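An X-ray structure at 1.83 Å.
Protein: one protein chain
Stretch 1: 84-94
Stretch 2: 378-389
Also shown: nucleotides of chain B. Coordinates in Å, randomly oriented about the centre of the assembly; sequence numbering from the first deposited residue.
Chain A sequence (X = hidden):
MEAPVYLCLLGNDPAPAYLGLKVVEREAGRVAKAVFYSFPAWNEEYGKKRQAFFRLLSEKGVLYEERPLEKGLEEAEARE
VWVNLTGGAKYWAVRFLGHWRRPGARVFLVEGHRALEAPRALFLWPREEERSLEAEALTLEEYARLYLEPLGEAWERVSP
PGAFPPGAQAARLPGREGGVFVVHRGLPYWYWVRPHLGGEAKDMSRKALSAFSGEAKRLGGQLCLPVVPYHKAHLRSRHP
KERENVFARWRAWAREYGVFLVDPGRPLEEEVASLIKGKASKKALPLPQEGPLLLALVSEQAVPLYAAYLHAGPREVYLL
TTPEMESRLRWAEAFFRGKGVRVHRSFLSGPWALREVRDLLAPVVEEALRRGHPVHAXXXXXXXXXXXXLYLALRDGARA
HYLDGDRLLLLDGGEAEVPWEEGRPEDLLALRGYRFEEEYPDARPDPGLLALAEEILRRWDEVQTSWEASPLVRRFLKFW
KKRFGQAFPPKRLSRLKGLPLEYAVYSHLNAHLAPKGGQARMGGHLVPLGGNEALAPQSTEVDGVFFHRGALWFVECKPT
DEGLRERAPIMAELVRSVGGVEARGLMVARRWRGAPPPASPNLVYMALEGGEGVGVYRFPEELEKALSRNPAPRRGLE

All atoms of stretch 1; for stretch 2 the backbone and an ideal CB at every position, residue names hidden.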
ATOM      1  N   ASN A  84      15.910   7.528 -16.404  1.00 24.26           N
ATOM      2  CA  ASN A  84      14.544   7.511 -15.876  1.00 25.07           C
ATOM      3  C   ASN A  84      14.586   7.061 -14.428  1.00 21.95           C
ATOM      4  O   ASN A  84      14.982   5.951 -14.167  1.00 24.33           O
ATOM      5  CB  ASN A  84      13.676   6.585 -16.744  1.00 24.26           C
ATOM      6  CG  ASN A  84      12.202   6.540 -16.324  1.00 23.82           C
ATOM      7  OD1 ASN A  84      11.795   7.150 -15.342  1.00 23.70           O
ATOM      8  ND2 ASN A  84      11.401   5.751 -17.070  1.00 23.68           N
ATOM      9  N   LEU A  85      14.155   7.924 -13.496  1.00 22.89           N
ATOM     10  CA  LEU A  85      14.198   7.626 -12.047  1.00 25.85           C
ATOM     11  C   LEU A  85      12.880   7.201 -11.414  1.00 25.72           C
ATOM     12  O   LEU A  85      12.791   7.052 -10.188  1.00 24.79           O
ATOM     13  CB  LEU A  85      14.707   8.840 -11.284  1.00 26.21           C
ATOM     14  CG  LEU A  85      16.056   9.393 -11.745  1.00 30.85           C
ATOM     15  CD1 LEU A  85      16.469  10.554 -10.862  1.00 32.64           C
ATOM     16  CD2 LEU A  85      17.092   8.315 -11.806  1.00 31.52           C
ATOM     17  N   THR A  86      11.864   6.965 -12.233  1.00 24.24           N
ATOM     18  CA  THR A  86      10.542   6.588 -11.716  1.00 24.21           C
ATOM     19  C   THR A  86      10.506   5.205 -11.081  1.00 24.15           C
ATOM     20  O   THR A  86       9.815   4.978 -10.097  1.00 23.85           O
ATOM     21  CB  THR A  86       9.501   6.744 -12.847  1.00 26.39           C
ATOM     22  OG1 THR A  86       9.284   8.146 -13.069  1.00 29.90           O
ATOM     23  CG2 THR A  86       8.140   6.128 -12.476  1.00 24.80           C
ATOM     24  N   GLY A  87      11.265   4.273 -11.655  1.00 23.51           N
ATOM     25  CA  GLY A  87      11.206   2.908 -11.267  1.00 24.69           C
ATOM     26  C   GLY A  87      11.730   2.615  -9.871  1.00 24.42           C
ATOM     27  O   GLY A  87      12.684   3.238  -9.358  1.00 24.41           O
ATOM     28  N   GLY A  88      11.104   1.623  -9.249  1.00 25.48           N
ATOM     29  CA  GLY A  88      11.626   1.084  -8.018  1.00 26.05           C
ATOM     30  C   GLY A  88      11.544   2.029  -6.844  1.00 25.97           C
ATOM     31  O   GLY A  88      10.801   3.016  -6.868  1.00 23.49           O
ATOM     32  N   ALA A  89      12.312   1.706  -5.808  1.00 24.52           N
ATOM     33  CA  ALA A  89      12.287   2.440  -4.566  1.00 26.45           C
ATOM     34  C   ALA A  89      12.777   3.904  -4.726  1.00 24.68           C
ATOM     35  O   ALA A  89      13.827   4.184  -5.343  1.00 24.16           O
ATOM     36  CB  ALA A  89      13.108   1.689  -3.522  1.00 27.85           C
ATOM     37  N   LYS A  90      12.055   4.847  -4.127  1.00 23.10           N
ATOM     38  CA  LYS A  90      12.425   6.247  -4.258  1.00 25.10           C
ATOM     39  C   LYS A  90      13.836   6.550  -3.705  1.00 26.05           C
ATOM     40  O   LYS A  90      14.492   7.509  -4.121  1.00 26.83           O
ATOM     41  CB  LYS A  90      11.359   7.153  -3.604  1.00 26.73           C
ATOM     42  CG  LYS A  90      10.038   6.992  -4.347  1.00 28.87           C
ATOM     43  CD  LYS A  90       8.861   7.784  -3.813  1.00 31.12           C
ATOM     44  CE  LYS A  90       8.318   7.305  -2.505  1.00 30.42           C
ATOM     45  NZ  LYS A  90       7.062   6.506  -2.578  1.00 28.23           N
ATOM     46  N   TYR A  91      14.282   5.725  -2.764  1.00 24.56           N
ATOM     47  CA  TYR A  91      15.632   5.779  -2.261  1.00 26.25           C
ATOM     48  C   TYR A  91      16.665   5.838  -3.384  1.00 25.12           C
ATOM     49  O   TYR A  91      17.581   6.632  -3.327  1.00 24.80           O
ATOM     50  CB  TYR A  91      15.871   4.566  -1.362  1.00 27.91           C
ATOM     51  CG  TYR A  91      17.305   4.369  -0.939  1.00 27.55           C
ATOM     52  CD1 TYR A  91      17.852   5.049   0.161  1.00 28.95           C
ATOM     53  CD2 TYR A  91      18.124   3.481  -1.634  1.00 30.86           C
ATOM     54  CE1 TYR A  91      19.183   4.852   0.541  1.00 29.92           C
ATOM     55  CE2 TYR A  91      19.436   3.286  -1.266  1.00 31.19           C
ATOM     56  CZ  TYR A  91      19.965   3.959  -0.176  1.00 32.70           C
ATOM     57  OH  TYR A  91      21.292   3.721   0.138  1.00 32.38           O
ATOM     58  N   TRP A  92      16.532   4.964  -4.375  1.00 25.30           N
ATOM     59  CA  TRP A  92      17.464   4.897  -5.466  1.00 25.49           C
ATOM     60  C   TRP A  92      17.288   6.041  -6.439  1.00 25.33           C
ATOM     61  O   TRP A  92      18.255   6.480  -7.004  1.00 26.20           O
ATOM     62  CB  TRP A  92      17.401   3.532  -6.159  1.00 26.87           C
ATOM     63  CG  TRP A  92      18.128   2.512  -5.378  1.00 29.35           C
ATOM     64  CD1 TRP A  92      17.615   1.482  -4.617  1.00 29.97           C
ATOM     65  CD2 TRP A  92      19.540   2.473  -5.218  1.00 31.73           C
ATOM     66  NE1 TRP A  92      18.661   0.796  -4.019  1.00 31.61           N
ATOM     67  CE2 TRP A  92      19.843   1.386  -4.381  1.00 33.17           C
ATOM     68  CE3 TRP A  92      20.582   3.251  -5.731  1.00 34.12           C
ATOM     69  CZ2 TRP A  92      21.166   1.049  -4.048  1.00 34.83           C
ATOM     70  CZ3 TRP A  92      21.891   2.917  -5.397  1.00 37.87           C
ATOM     71  CH2 TRP A  92      22.157   1.826  -4.554  1.00 32.38           C
ATOM     72  N   ALA A  93      16.068   6.551  -6.602  1.00 24.27           N
ATOM     73  CA  ALA A  93      15.878   7.772  -7.372  1.00 23.96           C
ATOM     74  C   ALA A  93      16.699   8.899  -6.758  1.00 26.91           C
ATOM     75  O   ALA A  93      17.382   9.663  -7.464  1.00 25.90           O
ATOM     76  CB  ALA A  93      14.416   8.152  -7.431  1.00 23.77           C
ATOM     77  N   VAL A  94      16.648   9.003  -5.442  1.00 25.36           N
ATOM     78  CA  VAL A  94      17.391  10.060  -4.784  1.00 26.16           C
ATOM     79  C   VAL A  94      18.904   9.916  -5.019  1.00 26.74           C
ATOM     80  O   VAL A  94      19.578  10.909  -5.343  1.00 27.69           O
ATOM     81  CB  VAL A  94      17.097  10.103  -3.291  1.00 26.67           C
ATOM     82  CG1 VAL A  94      18.082  11.008  -2.572  1.00 30.64           C
ATOM     83  CG2 VAL A  94      15.672  10.575  -3.046  1.00 27.61           C
ATOM     84  N   UNK A 378      11.581  12.136   5.814  1.00 25.38           N
ATOM     85  CA  UNK A 378      11.258  10.807   5.385  1.00 26.20           C
ATOM     86  C   UNK A 378      11.020  10.813   3.861  1.00 26.16           C
ATOM     87  O   UNK A 378      10.245  11.614   3.349  1.00 26.63           O
ATOM     88  CB  UNK A 378      10.036  10.282   6.142  1.00 26.20           C
ATOM     89  N   UNK A 379      11.651   9.887   3.162  1.00 24.71           N
ATOM     90  CA  UNK A 379      11.574   9.817   1.705  1.00 25.53           C
ATOM     91  C   UNK A 379      10.776   8.631   1.161  1.00 23.40           C
ATOM     92  O   UNK A 379      10.848   8.323  -0.022  1.00 25.00           O
ATOM     93  CB  UNK A 379      12.992   9.764   1.133  1.00 25.53           C
ATOM     94  N   UNK A 380       9.985   7.985   2.018  1.00 24.61           N
ATOM     95  CA  UNK A 380       9.173   6.856   1.624  1.00 23.54           C
ATOM     96  C   UNK A 380       7.904   7.166   0.895  1.00 25.37           C
ATOM     97  O   UNK A 380       7.459   6.336   0.110  1.00 25.41           O
ATOM     98  CB  UNK A 380       8.821   6.040   2.869  1.00 23.54           C
ATOM     99  N   UNK A 381       7.318   8.323   1.172  1.00 26.20           N
ATOM    100  CA  UNK A 381       5.928   8.570   0.790  1.00 25.01           C
ATOM    101  C   UNK A 381       5.802   9.590  -0.345  1.00 25.20           C
ATOM    102  O   UNK A 381       6.736  10.305  -0.712  1.00 24.74           O
ATOM    103  CB  UNK A 381       5.136   9.055   2.006  1.00 25.01           C
ATOM    104  N   UNK A 382       4.580   9.647  -0.869  1.00 25.86           N
ATOM    105  CA  UNK A 382       4.286  10.361  -2.066  1.00 25.17           C
ATOM    106  C   UNK A 382       4.847   9.651  -3.275  1.00 25.42           C
ATOM    107  O   UNK A 382       5.534   8.617  -3.185  1.00 25.74           O
ATOM    108  CB  UNK A 382       4.829  11.789  -1.978  1.00 25.17           C
ATOM    109  N   UNK A 383       4.590  10.249  -4.423  1.00 24.46           N
ATOM    110  CA  UNK A 383       5.129   9.807  -5.692  1.00 23.45           C
ATOM    111  C   UNK A 383       6.618  10.116  -5.744  1.00 22.88           C
ATOM    112  O   UNK A 383       7.138  10.838  -4.902  1.00 24.12           O
ATOM    113  CB  UNK A 383       4.393  10.470  -6.858  1.00 23.45           C
ATOM    114  N   UNK A 384       7.327   9.599  -6.734  1.00 22.50           N
ATOM    115  CA  UNK A 384       8.759   9.903  -6.856  1.00 23.28           C
ATOM    116  C   UNK A 384       9.003  11.401  -7.045  1.00 25.98           C
ATOM    117  O   UNK A 384       9.912  11.968  -6.435  1.00 25.40           O
ATOM    118  CB  UNK A 384       9.366   9.127  -8.027  1.00 23.28           C
ATOM    119  N   UNK A 385       8.131  12.054  -7.819  1.00 24.10           N
ATOM    120  CA  UNK A 385       8.168  13.495  -7.962  1.00 25.02           C
ATOM    121  C   UNK A 385       8.106  14.204  -6.631  1.00 23.94           C
ATOM    122  O   UNK A 385       8.934  15.092  -6.393  1.00 26.04           O
ATOM    123  CB  UNK A 385       7.017  13.966  -8.853  1.00 25.02           C
ATOM    124  N   UNK A 386       7.183  13.796  -5.767  1.00 24.62           N
ATOM    125  CA  UNK A 386       6.989  14.457  -4.484  1.00 24.06           C
ATOM    126  C   UNK A 386       8.155  14.240  -3.552  1.00 25.75           C
ATOM    127  O   UNK A 386       8.636  15.160  -2.891  1.00 25.11           O
ATOM    128  CB  UNK A 386       5.702  13.963  -3.821  1.00 24.06           C
ATOM    129  N   UNK A 387       8.633  13.004  -3.505  1.00 26.33           N
ATOM    130  CA  UNK A 387       9.770  12.659  -2.665  1.00 25.45           C
ATOM    131  C   UNK A 387      11.072  13.317  -3.115  1.00 25.08           C
ATOM    132  O   UNK A 387      11.876  13.756  -2.277  1.00 25.90           O
ATOM    133  CB  UNK A 387       9.947  11.139  -2.642  1.00 25.45           C
ATOM    134  N   UNK A 388      11.315  13.366  -4.421  1.00 25.67           N
ATOM    135  CA  UNK A 388      12.455  14.124  -4.938  1.00 25.67           C
ATOM    136  C   UNK A 388      12.342  15.615  -4.597  1.00 26.63           C
ATOM    137  O   UNK A 388      13.343  16.256  -4.291  1.00 26.13           O
ATOM    138  CB  UNK A 388      12.564  13.941  -6.453  1.00 25.67           C
ATOM    139  N   UNK A 389      11.132  16.152  -4.625  1.00 26.27           N
ATOM    140  CA  UNK A 389      10.901  17.529  -4.214  1.00 27.20           C
ATOM    141  C   UNK A 389      11.307  17.798  -2.800  1.00 27.19           C
ATOM    142  O   UNK A 389      11.919  18.834  -2.467  1.00 28.41           O
ATOM    143  CB  UNK A 389       9.425  17.892  -4.390  1.00 27.20           C
TER
ATOM    144  P     A B   3       6.185   6.077  -7.653  1.00 26.45           P
ATOM    145  OP1   A B   3       6.627   7.356  -8.343  1.00 23.87           O
ATOM    146  OP2   A B   3       7.333   5.185  -7.265  1.00 27.62           O
ATOM    147  O5'   A B   3       5.312   6.451  -6.383  1.00 25.07           O
ATOM    148  C5'   A B   3       4.501   5.503  -5.675  1.00 27.44           C
ATOM    149  C4'   A B   3       3.937   6.221  -4.471  1.00 26.31           C
ATOM    150  O4'   A B   3       3.048   7.292  -4.910  1.00 25.77           O
ATOM    151  C3'   A B   3       3.128   5.360  -3.508  1.00 23.64           C
ATOM    152  O3'   A B   3       3.625   5.622  -2.211  1.00 24.07           O
ATOM    153  C2'   A B   3       1.693   5.877  -3.702  1.00 25.10           C
ATOM    154  O2'   A B   3       0.870   5.726  -2.566  1.00 24.69           O
ATOM    155  C1'   A B   3       1.958   7.342  -4.026  1.00 24.92           C
ATOM    156  N9    A B   3       0.871   7.995  -4.718  1.00 28.50           N
ATOM    157  C8    A B   3       0.212   7.527  -5.830  1.00 29.33           C
ATOM    158  N7    A B   3      -0.711   8.368  -6.254  1.00 29.41           N
ATOM    159  C5    A B   3      -0.617   9.451  -5.396  1.00 28.52           C
ATOM    160  C6    A B   3      -1.319  10.670  -5.340  1.00 29.27           C
ATOM    161  N6    A B   3      -2.251  11.009  -6.226  1.00 31.99           N
ATOM    162  N1    A B   3      -0.959  11.542  -4.369  1.00 27.40           N
ATOM    163  C2    A B   3       0.010  11.199  -3.511  1.00 29.23           C
ATOM    164  N3    A B   3       0.737  10.075  -3.461  1.00 28.27           N
ATOM    165  C4    A B   3       0.363   9.237  -4.446  1.00 28.12           C
ATOM    166  P     A B   1       8.489   3.044  -3.032  1.00 24.09           P
ATOM    167  OP1   A B   1       9.730   3.779  -2.630  1.00 23.76           O
ATOM    168  OP2   A B   1       7.261   3.879  -3.327  1.00 24.41           O
ATOM    169  O5'   A B   1       8.882   2.153  -4.296  1.00 23.88           O
ATOM    170  C5'   A B   1       7.904   1.720  -5.238  1.00 24.02           C
ATOM    171  C4'   A B   1       8.380   0.422  -5.845  1.00 24.50           C
ATOM    172  O4'   A B   1       8.253  -0.642  -4.865  1.00 24.59           O
ATOM    173  C3'   A B   1       7.576  -0.004  -7.078  1.00 23.01           C
ATOM    174  O3'   A B   1       8.328   0.355  -8.243  1.00 23.23           O
ATOM    175  C2'   A B   1       7.416  -1.518  -6.873  1.00 24.17           C
ATOM    176  O2'   A B   1       8.503  -2.231  -7.422  1.00 23.16           O
ATOM    177  C1'   A B   1       7.392  -1.645  -5.355  1.00 25.21           C
ATOM    178  N9    A B   1       6.076  -1.455  -4.744  1.00 26.34           N
ATOM    179  C8    A B   1       5.796  -0.676  -3.657  1.00 26.73           C
ATOM    180  N7    A B   1       4.529  -0.715  -3.332  1.00 26.70           N
ATOM    181  C5    A B   1       3.952  -1.585  -4.242  1.00 27.68           C
ATOM    182  C6    A B   1       2.630  -2.036  -4.417  1.00 32.04           C
ATOM    183  N6    A B   1       1.617  -1.642  -3.649  1.00 35.07           N
ATOM    184  N1    A B   1       2.394  -2.909  -5.427  1.00 32.04           N
ATOM    185  C2    A B   1       3.426  -3.281  -6.198  1.00 32.06           C
ATOM    186  N3    A B   1       4.705  -2.908  -6.133  1.00 26.71           N
ATOM    187  C4    A B   1       4.903  -2.047  -5.122  1.00 25.01           C
ATOM    188  P     A B   2       7.698   0.207  -9.719  1.00 22.38           P
ATOM    189  OP1   A B   2       6.771  -0.958  -9.859  1.00 22.57           O
ATOM    190  OP2   A B   2       8.865   0.414 -10.647  1.00 21.84           O
ATOM    191  O5'   A B   2       6.795   1.531  -9.786  1.00 22.76           O
ATOM    192  C5'   A B   2       7.458   2.810  -9.918  1.00 23.16           C
ATOM    193  C4'   A B   2       6.422   3.900 -10.017  1.00 23.20           C
ATOM    194  O4'   A B   2       5.698   3.736 -11.267  1.00 24.31           O
ATOM    195  C3'   A B   2       5.376   3.932  -8.911  1.00 24.23           C
ATOM    196  O3'   A B   2       5.096   5.269  -8.501  1.00 25.21           O
ATOM    197  C2'   A B   2       4.141   3.341  -9.585  1.00 25.79           C
ATOM    198  O2'   A B   2       2.939   3.842  -9.040  1.00 25.63           O
ATOM    199  C1'   A B   2       4.321   3.831 -11.015  1.00 25.00           C
ATOM    200  N9    A B   2       3.581   3.087 -12.016  1.00 23.37           N
ATOM    201  C8    A B   2       3.072   1.813 -11.910  1.00 23.26           C
ATOM    202  N7    A B   2       2.396   1.455 -12.972  1.00 23.45           N
ATOM    203  C5    A B   2       2.444   2.555 -13.815  1.00 22.67           C
ATOM    204  C6    A B   2       1.900   2.801 -15.091  1.00 24.40           C
ATOM    205  N6    A B   2       1.105   1.949 -15.733  1.00 23.72           N
ATOM    206  N1    A B   2       2.182   3.996 -15.663  1.00 23.18           N
ATOM    207  C2    A B   2       2.898   4.885 -14.961  1.00 24.13           C
ATOM    208  N3    A B   2       3.449   4.771 -13.751  1.00 23.25           N
ATOM    209  C4    A B   2       3.173   3.568 -13.227  1.00 24.39           C

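Position 378 lies out of reach of stretch 1, so the visible atoms leave its side chain open. It is Asn 378, whose OD1 accepts from the backbone N at 380 (2.9 Å) and so braces the turn that follows.

At 379 the CA-to-CB bond points toward stretch 1, and the ideal CB sits 5.0 Å from Val 94 CG2. A branched aliphatic or another apolar side chain of middle size would suit. The residue is Leu 379, and its CD1 packs 4.0 Å from Val 94 CG2.

Positions 380 and 381 point their CA-to-CB bonds away, and many side chains would do. What matters here is the backbone: the amine of Lys 90 approaches the carbonyl at 380. The residues are Asn 380, whose OD1 accepts from Asn 378 ND2 at 3.1 Å, and Ser 381, which keeps its side chain off stretch 1 while Ser 381 O lies 3.8 Å from Lys 90 CE.

Position 382 has phi/psi of 72/179°, and the positive phi by itself favours glycine. It is Gly 382. Lys 90 NZ donates to Gly 382 O and to Asn 380 O, both at 2.7 Å, and also to OP2 of A1 at 2.7 Å; the lysine thus ties the loop's carbonyls to a phosphate.

Position 383 turns away and immediately precedes a helix, where Ser, Thr, Asp or Asn commonly caps. Thr 383 does so, its OG1 accepting from the backbone N at 386 at 3.2 Å.

The first helical residue, 384, points toward stretch 1; the ideal CB at 384 is 4.3 Å from Lys 90 CG and 4.6 Å from Leu 85 O. With the phosphate of A3 also close, a small side chain with a hydroxyl, Ser or Thr, would fit well. In Thr 384, OG1 donates to OP1 of A3 (2.6 Å), which also receives the backbone N of Thr 384 (2.8 Å), while CG2 rests 3.7 Å from Ala 93 CB.

Positions 385, pointing away, and 386, sideways, are loosely specified. They are Ala 385 and selenomethionine Met 386, whose end leads away, SE 3.7 Å from C2 of A3.

At 387 the ideal CB already lies 3.7 Å from Lys 90 CD, favouring something small. Ala 387 meets the lysine's aliphatic stem through its CB.

Position 388 starts sideways, yet a long apolar side chain could reach Val 94 and Ala 93. Leu 388 does, with CD2 3.7 Å from Val 94 CG2 and 4.3 Å from Ala 93 CB.

Position 389 is out of reach, but a CB would be crowded by the carbonyl O at 386, 3.2 Å away. Gly 389 avoids this.

Stretch 2, residues 378-389: NLNSGTTAMALG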
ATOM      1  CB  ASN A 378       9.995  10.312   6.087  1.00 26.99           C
ATOM      2  CG  ASN A 378       9.573   8.964   5.575  1.00 28.60           C
ATOM      3  OD1 ASN A 378       8.833   8.854   4.565  1.00 28.77           O
ATOM      4  ND2 ASN A 378      10.115   7.922   6.189  1.00 26.17           N
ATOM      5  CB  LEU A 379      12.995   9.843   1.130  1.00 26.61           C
ATOM      6  CG  LEU A 379      13.789  11.113   1.444  1.00 28.78           C
ATOM      7  CD1 LEU A 379      15.211  11.027   0.932  1.00 31.52           C
ATOM      8  CD2 LEU A 379      13.126  12.347   0.847  1.00 32.96           C
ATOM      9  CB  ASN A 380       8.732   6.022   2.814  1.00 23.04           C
ATOM     10  CG  ASN A 380       9.860   5.170   3.365  1.00 23.32           C
ATOM     11  OD1 ASN A 380      10.584   5.630   4.221  1.00 24.53           O
ATOM     12  ND2 ASN A 380      10.017   3.966   2.864  1.00 24.81           N
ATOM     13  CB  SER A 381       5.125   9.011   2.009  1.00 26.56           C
ATOM     14  OG  SER A 381       5.309   8.118   3.102  1.00 27.43           O
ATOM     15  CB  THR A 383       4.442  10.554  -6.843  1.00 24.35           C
ATOM     16  OG1 THR A 383       4.754  11.942  -6.712  1.00 24.04           O
ATOM     17  CG2 THR A 383       2.938  10.315  -6.810  1.00 25.48           C
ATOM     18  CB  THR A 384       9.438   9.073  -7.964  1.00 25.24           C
ATOM     19  OG1 THR A 384       9.166   7.686  -7.727  1.00 25.62           O
ATOM     20  CG2 THR A 384      10.893   9.273  -7.971  1.00 26.01           C
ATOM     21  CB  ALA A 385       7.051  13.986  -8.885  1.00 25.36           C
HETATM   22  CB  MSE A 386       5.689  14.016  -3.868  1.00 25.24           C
HETATM   23  CG  MSE A 386       4.437  14.432  -4.650  1.00 24.85           C
HETATM   24 SE   MSE A 386       2.838  13.459  -4.177  1.00 26.43          SE
HETATM   25  CE  MSE A 386       2.718  13.862  -2.290  1.00 24.03           C
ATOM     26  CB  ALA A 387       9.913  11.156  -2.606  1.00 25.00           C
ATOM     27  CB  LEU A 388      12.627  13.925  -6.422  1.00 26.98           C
ATOM     28  CG  LEU A 388      13.113  12.539  -6.835  1.00 28.51           C
ATOM     29  CD1 LEU A 388      13.269  12.454  -8.340  1.00 29.12           C
ATOM     30  CD2 LEU A 388      14.415  12.216  -6.159  1.00 28.76           C
TER
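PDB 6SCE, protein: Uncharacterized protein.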